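PDB 2HXO: putative TetR-family transcriptional regulator from Streptomyces coelicolor, which probably binds regulatory DNA as a transcription factor of the TetR family, pairing helix-turn-helix DNA-binding domains with an all-helical C-terminal domain. Local coordinates for residues V32-L37 / A109-T114; D100-H105 / G159-N164. All coordinates share one frame; numbering follows the deposited sequence.

Contact 1 of 2, residues V32-L37 / A109-T114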
loop_
_atom_site.group_PDB
_atom_site.type_symbol
_atom_site.label_atom_id
_atom_site.label_comp_id
_atom_site.label_asym_id
_atom_site.label_seq_id
_atom_site.Cartn_x
_atom_site.Cartn_y
_atom_site.Cartn_z
ATOM N N VAL A 32 -12.036 -17.437 -10.110
ATOM C CA VAL A 32 -10.900 -17.686 -10.995
ATOM C C VAL A 32 -9.890 -16.545 -11.110
ATOM O O VAL A 32 -8.828 -16.710 -11.720
ATOM C CB VAL A 32 -11.375 -18.080 -12.423
ATOM C CG1 VAL A 32 -12.020 -19.464 -12.394
ATOM C CG2 VAL A 32 -12.365 -17.062 -12.955
ATOM N N GLY A 33 -10.215 -15.393 -10.529
ATOM C CA GLY A 33 -9.309 -14.256 -10.578
ATOM C C GLY A 33 -9.332 -13.448 -11.866
ATOM O O GLY A 33 -10.195 -13.637 -12.726
ATOM N N GLU A 34 -8.371 -12.543 -12.003
ATOM C CA GLU A 34 -8.290 -11.696 -13.183
ATOM C C GLU A 34 -8.087 -12.548 -14.424
ATOM O O GLU A 34 -8.898 -12.513 -15.352
ATOM C CB GLU A 34 -7.140 -10.697 -13.046
ATOM C CG GLU A 34 -7.254 -9.525 -13.998
ATOM C CD GLU A 34 -6.152 -8.502 -13.805
ATOM O OE1 GLU A 34 -5.876 -8.139 -12.641
ATOM O OE2 GLU A 34 -5.573 -8.050 -14.818
ATOM N N ARG A 35 -7.000 -13.315 -14.437
ATOM C CA ARG A 35 -6.691 -14.190 -15.564
ATOM C C ARG A 35 -7.883 -15.071 -15.927
ATOM O O ARG A 35 -8.075 -15.412 -17.093
ATOM C CB ARG A 35 -5.484 -15.075 -15.231
ATOM C CG ARG A 35 -4.129 -14.420 -15.460
ATOM C CD ARG A 35 -3.741 -14.455 -16.938
ATOM N NE ARG A 35 -2.393 -13.937 -17.170
ATOM C CZ ARG A 35 -1.710 -14.089 -18.304
ATOM N NH1 ARG A 35 -2.248 -14.750 -19.324
ATOM N NH2 ARG A 35 -0.487 -13.581 -18.418
ATOM N N GLY A 36 -8.679 -15.432 -14.925
ATOM C CA GLY A 36 -9.841 -16.271 -15.162
ATOM C C GLY A 36 -11.016 -15.510 -15.742
ATOM O O GLY A 36 -12.030 -16.110 -16.106
ATOM N N LEU A 37 -10.893 -14.187 -15.815
ATOM C CA LEU A 37 -11.960 -13.360 -16.370
ATOM C C LEU A 37 -11.757 -13.268 -17.877
ATOM O O LEU A 37 -10.970 -12.448 -18.365
ATOM C CB LEU A 37 -11.942 -11.957 -15.755
ATOM C CG LEU A 37 -13.057 -11.041 -16.275
ATOM C CD1 LEU A 37 -14.407 -11.591 -15.857
ATOM C CD2 LEU A 37 -12.868 -9.628 -15.741
ATOM N N ALA A 109 -7.599 -5.180 -4.232
ATOM C CA ALA A 109 -6.414 -4.387 -3.918
ATOM C C ALA A 109 -5.557 -4.081 -5.142
ATOM O O ALA A 109 -5.063 -2.965 -5.301
ATOM C CB ALA A 109 -5.573 -5.103 -2.865
ATOM N N THR A 110 -5.381 -5.078 -6.002
ATOM C CA THR A 110 -4.582 -4.912 -7.206
ATOM C C THR A 110 -5.256 -3.956 -8.187
ATOM O O THR A 110 -4.594 -3.134 -8.820
ATOM C CB THR A 110 -4.353 -6.272 -7.915
ATOM O OG1 THR A 110 -3.645 -7.154 -7.034
ATOM C CG2 THR A 110 -3.532 -6.083 -9.192
ATOM N N GLN A 111 -6.577 -4.066 -8.309
ATOM C CA GLN A 111 -7.313 -3.212 -9.227
ATOM C C GLN A 111 -7.281 -1.750 -8.815
ATOM O O GLN A 111 -7.270 -0.864 -9.672
ATOM C CB GLN A 111 -8.757 -3.697 -9.361
ATOM C CG GLN A 111 -8.875 -4.965 -10.182
ATOM C CD GLN A 111 -8.109 -4.859 -11.483
ATOM O OE1 GLN A 111 -8.293 -3.908 -12.241
ATOM N NE2 GLN A 111 -7.241 -5.834 -11.748
ATOM N N LEU A 112 -7.259 -1.497 -7.508
ATOM C CA LEU A 112 -7.207 -0.127 -7.007
ATOM C C LEU A 112 -5.863 0.523 -7.345
ATOM O O LEU A 112 -5.800 1.706 -7.686
ATOM C CB LEU A 112 -7.430 -0.109 -5.497
ATOM C CG LEU A 112 -8.825 -0.483 -4.996
ATOM C CD1 LEU A 112 -8.797 -0.593 -3.479
ATOM C CD2 LEU A 112 -9.843 0.559 -5.441
ATOM N N ALA A 113 -4.788 -0.254 -7.260
ATOM C CA ALA A 113 -3.461 0.264 -7.581
ATOM C C ALA A 113 -3.388 0.625 -9.063
ATOM O O ALA A 113 -2.832 1.655 -9.438
ATOM C CB ALA A 113 -2.397 -0.775 -7.246
ATOM N N THR A 114 -3.947 -0.239 -9.902
ATOM C CA THR A 114 -3.955 -0.012 -11.340
ATOM C C THR A 114 -4.904 1.128 -11.669
ATOM O O THR A 114 -4.680 1.886 -12.609
ATOM C CB THR A 114 -4.399 -1.279 -12.099
ATOM O OG1 THR A 114 -5.635 -1.753 -11.559
ATOM C CG2 THR A 114 -3.343 -2.366 -11.967
#
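Glu34 and Gln111 carry the whole touch between the loop 32-37 and the helical segment 109-114, and it is a small one, burying 72 Å² over both sides. Their polar ends do the work: Glu34 OE1 comes to 2.8 Å from Gln111 NE2. The distance would suit a hydrogen bond but the angle at the amide is poor, and the carboxylate and amide planes stand 82° apart. This is best read as a close polar meeting of an acid and an amide, with the backbones well separated; the nearest CA atoms, those of Glu34 and Gln111, are 9.4 Å apart. Glu34 spans the gap because CG is anti to the backbone N (chi1 -162°) and the chain runs straight on beyond it. Gln111 instead sets CG anti to its carbonyl carbon and bends at chi2, and its amide nitrogen still meets the carboxylate.

Each partner's backbone is tied down locally. On the loop side, Gly33 leaves helix 18-31 with positive phi, where a CB would collide with the oxygen of Val32, which accounts for a glycine here. A type I turn from Glu34 to Leu37 follows, closed by Leu37 N to Glu34 O at 2.6 Å. On the helix, Thr114 OG1 donates to Gln111 O at 2.7 Å, reaching it from above the carbonyl plane.

Helix 60-76 is the common neighbour of both segments: Gln111 packs on its Leu64 and Thr68, and Leu37 meets the same Leu64. Leu37 also lies on Ala25 and Leu28 of helix 18-31, so the turn leading into helix 39-46 is seated in the DNA-binding domain while Glu34 reaches over to helix 107-118 of the C-terminal domain.

Contact 2 of 2, residues D100-H105 / G159-N164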
loop_
_atom_site.group_PDB
_atom_site.type_symbol
_atom_site.label_atom_id
_atom_site.label_comp_id
_atom_site.label_asym_id
_atom_site.label_seq_id
_atom_site.Cartn_x
_atom_site.Cartn_y
_atom_site.Cartn_z
ATOM N N ASP A 100 -12.834 -4.004 4.434
ATOM C CA ASP A 100 -13.669 -5.194 4.362
ATOM C C ASP A 100 -13.874 -5.661 2.922
ATOM O O ASP A 100 -13.926 -6.868 2.651
ATOM C CB ASP A 100 -15.029 -4.941 5.025
ATOM C CG ASP A 100 -14.918 -4.766 6.536
ATOM O OD1 ASP A 100 -13.919 -5.248 7.122
ATOM O OD2 ASP A 100 -15.830 -4.158 7.139
ATOM N N ALA A 101 -13.995 -4.717 1.996
ATOM C CA ALA A 101 -14.184 -5.077 0.600
ATOM C C ALA A 101 -12.950 -5.794 0.039
ATOM O O ALA A 101 -13.084 -6.809 -0.644
ATOM C CB ALA A 101 -14.499 -3.824 -0.237
ATOM N N THR A 102 -11.753 -5.285 0.315
ATOM C CA THR A 102 -10.549 -5.925 -0.213
ATOM C C THR A 102 -10.316 -7.270 0.476
ATOM O O THR A 102 -9.536 -8.105 0.019
ATOM C CB THR A 102 -9.309 -5.038 -0.024
ATOM O OG1 THR A 102 -8.935 -5.036 1.354
ATOM C CG2 THR A 102 -9.598 -3.614 -0.469
ATOM N N GLU A 103 -11.021 -7.473 1.579
ATOM C CA GLU A 103 -10.907 -8.698 2.351
ATOM C C GLU A 103 -11.849 -9.739 1.751
ATOM O O GLU A 103 -11.527 -10.933 1.689
ATOM C CB GLU A 103 -11.264 -8.400 3.809
ATOM C CG GLU A 103 -11.332 -9.599 4.728
ATOM C CD GLU A 103 -11.006 -9.221 6.168
ATOM O OE1 GLU A 103 -9.799 -9.100 6.485
ATOM O OE2 GLU A 103 -11.950 -9.029 6.975
ATOM N N ALA A 104 -13.009 -9.278 1.300
ATOM C CA ALA A 104 -13.993 -10.162 0.691
ATOM C C ALA A 104 -13.628 -10.445 -0.769
ATOM O O ALA A 104 -13.994 -11.486 -1.324
ATOM C CB ALA A 104 -15.379 -9.534 0.771
ATOM N N HIS A 105 -12.902 -9.516 -1.384
ATOM C CA HIS A 105 -12.484 -9.646 -2.777
ATOM C C HIS A 105 -10.986 -9.357 -2.904
ATOM O O HIS A 105 -10.577 -8.216 -3.122
ATOM C CB HIS A 105 -13.266 -8.664 -3.654
ATOM C CG HIS A 105 -14.756 -8.823 -3.585
ATOM N ND1 HIS A 105 -15.636 -9.367 -4.459
ATOM C CD2 HIS A 105 -15.511 -8.349 -2.535
ATOM C CE1 HIS A 105 -16.895 -9.205 -3.928
ATOM N NE2 HIS A 105 -16.791 -8.588 -2.766
ATOM N N GLY A 159 -2.204 1.114 1.698
ATOM C CA GLY A 159 -1.072 0.417 2.279
ATOM C C GLY A 159 -1.441 -0.617 3.326
ATOM O O GLY A 159 -0.892 -1.720 3.339
ATOM N N ALA A 160 -2.354 -0.271 4.227
ATOM C CA ALA A 160 -2.756 -1.225 5.252
ATOM C C ALA A 160 -3.684 -2.275 4.632
ATOM O O ALA A 160 -3.480 -3.477 4.814
ATOM C CB ALA A 160 -3.450 -0.503 6.405
ATOM N N ALA A 161 -4.693 -1.831 3.885
ATOM C CA ALA A 161 -5.616 -2.770 3.246
ATOM C C ALA A 161 -4.882 -3.650 2.231
ATOM O O ALA A 161 -5.176 -4.838 2.095
ATOM C CB ALA A 161 -6.753 -2.016 2.558
ATOM N N GLY A 162 -3.931 -3.056 1.515
ATOM C CA GLY A 162 -3.170 -3.802 0.529
ATOM C C GLY A 162 -2.412 -4.942 1.183
ATOM O O GLY A 162 -2.416 -6.067 0.684
ATOM N N GLN A 163 -1.761 -4.651 2.304
ATOM C CA GLN A 163 -1.005 -5.661 3.030
ATOM C C GLN A 163 -1.968 -6.702 3.591
ATOM O O GLN A 163 -1.672 -7.896 3.602
ATOM C CB GLN A 163 -0.209 -5.013 4.167
ATOM C CG GLN A 163 0.844 -5.912 4.808
ATOM C CD GLN A 163 1.773 -6.565 3.782
ATOM O OE1 GLN A 163 2.112 -5.967 2.757
ATOM N NE2 GLN A 163 2.198 -7.793 4.066
ATOM N N ASN A 164 -3.125 -6.245 4.056
ATOM C CA ASN A 164 -4.133 -7.149 4.596
ATOM C C ASN A 164 -4.568 -8.166 3.533
ATOM O O ASN A 164 -4.719 -9.356 3.827
ATOM C CB ASN A 164 -5.348 -6.359 5.078
ATOM C CG ASN A 164 -6.522 -7.252 5.408
ATOM O OD1 ASN A 164 -6.434 -8.107 6.288
ATOM N ND2 ASN A 164 -7.631 -7.062 4.695
#
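Helix 100-104 and helix 159-164 run nearly parallel, crossing at -20° with their axes 9.2 Å apart, and Thr102 comes closest to Ala161, CA to CA, at 6.8 Å. They are two neighbouring helices of the all-helical TetR C-terminal domain, here near the last turn of helix 87-104. At the closest point of the backbones the side chains are small, and the hydroxyl OG1 of Thr102 lies 3.9 Å from the methyl CB of Ala161. That hydroxyl is hydrogen-bonded within its own helix, to Trp99 O, while Leu108 of helix 107-118 packs against the threonine. Next to Thr102, Glu103 meets Asn164, which stands one turn after Ala161. With CG anti to its own N, Asn164 extends across to the Glu103 carboxylate, the two flat groups 61° apart. Replacing Asn164 with an alanine would probably leave Glu103 OE1 without its weak amide donor and the carboxylate freer to turn. On the other flank of helix 146-166, Ala160 packs on His155 of the second subunit, and Gln163 NE2 bonds to Ala113 O of that subunit, so the helix also takes part in the dimer interface. The bond from Asn164 ND2 to Glu103 OE1 is weak, 3.5 Å long with 149° at the hydrogen, and Asn164 OD1 lies just as near that oxygen.

From the N terminus, the chain first passes 32-37, in the loop before helix 39-46, and then 100-105, at the end of helix 87-104. The next helix, 107-118, brings in 109-114 and closes contact 1 across 71 intervening residues. Contact 2 closes later, when helix 146-166 supplies 159-164. The segments alternate along the sequence, so the two loops cross, with neither enclosed by the other. Their centres are about 13 Å apart and they share no direct touch, but helices 87-104 and 107-118 are consecutive. Contact 1 ties the DNA-binding domain to the C-terminal domain, and contact 2 joins the end of helix 87-104 to helix 146-166, which also meets the second subunit.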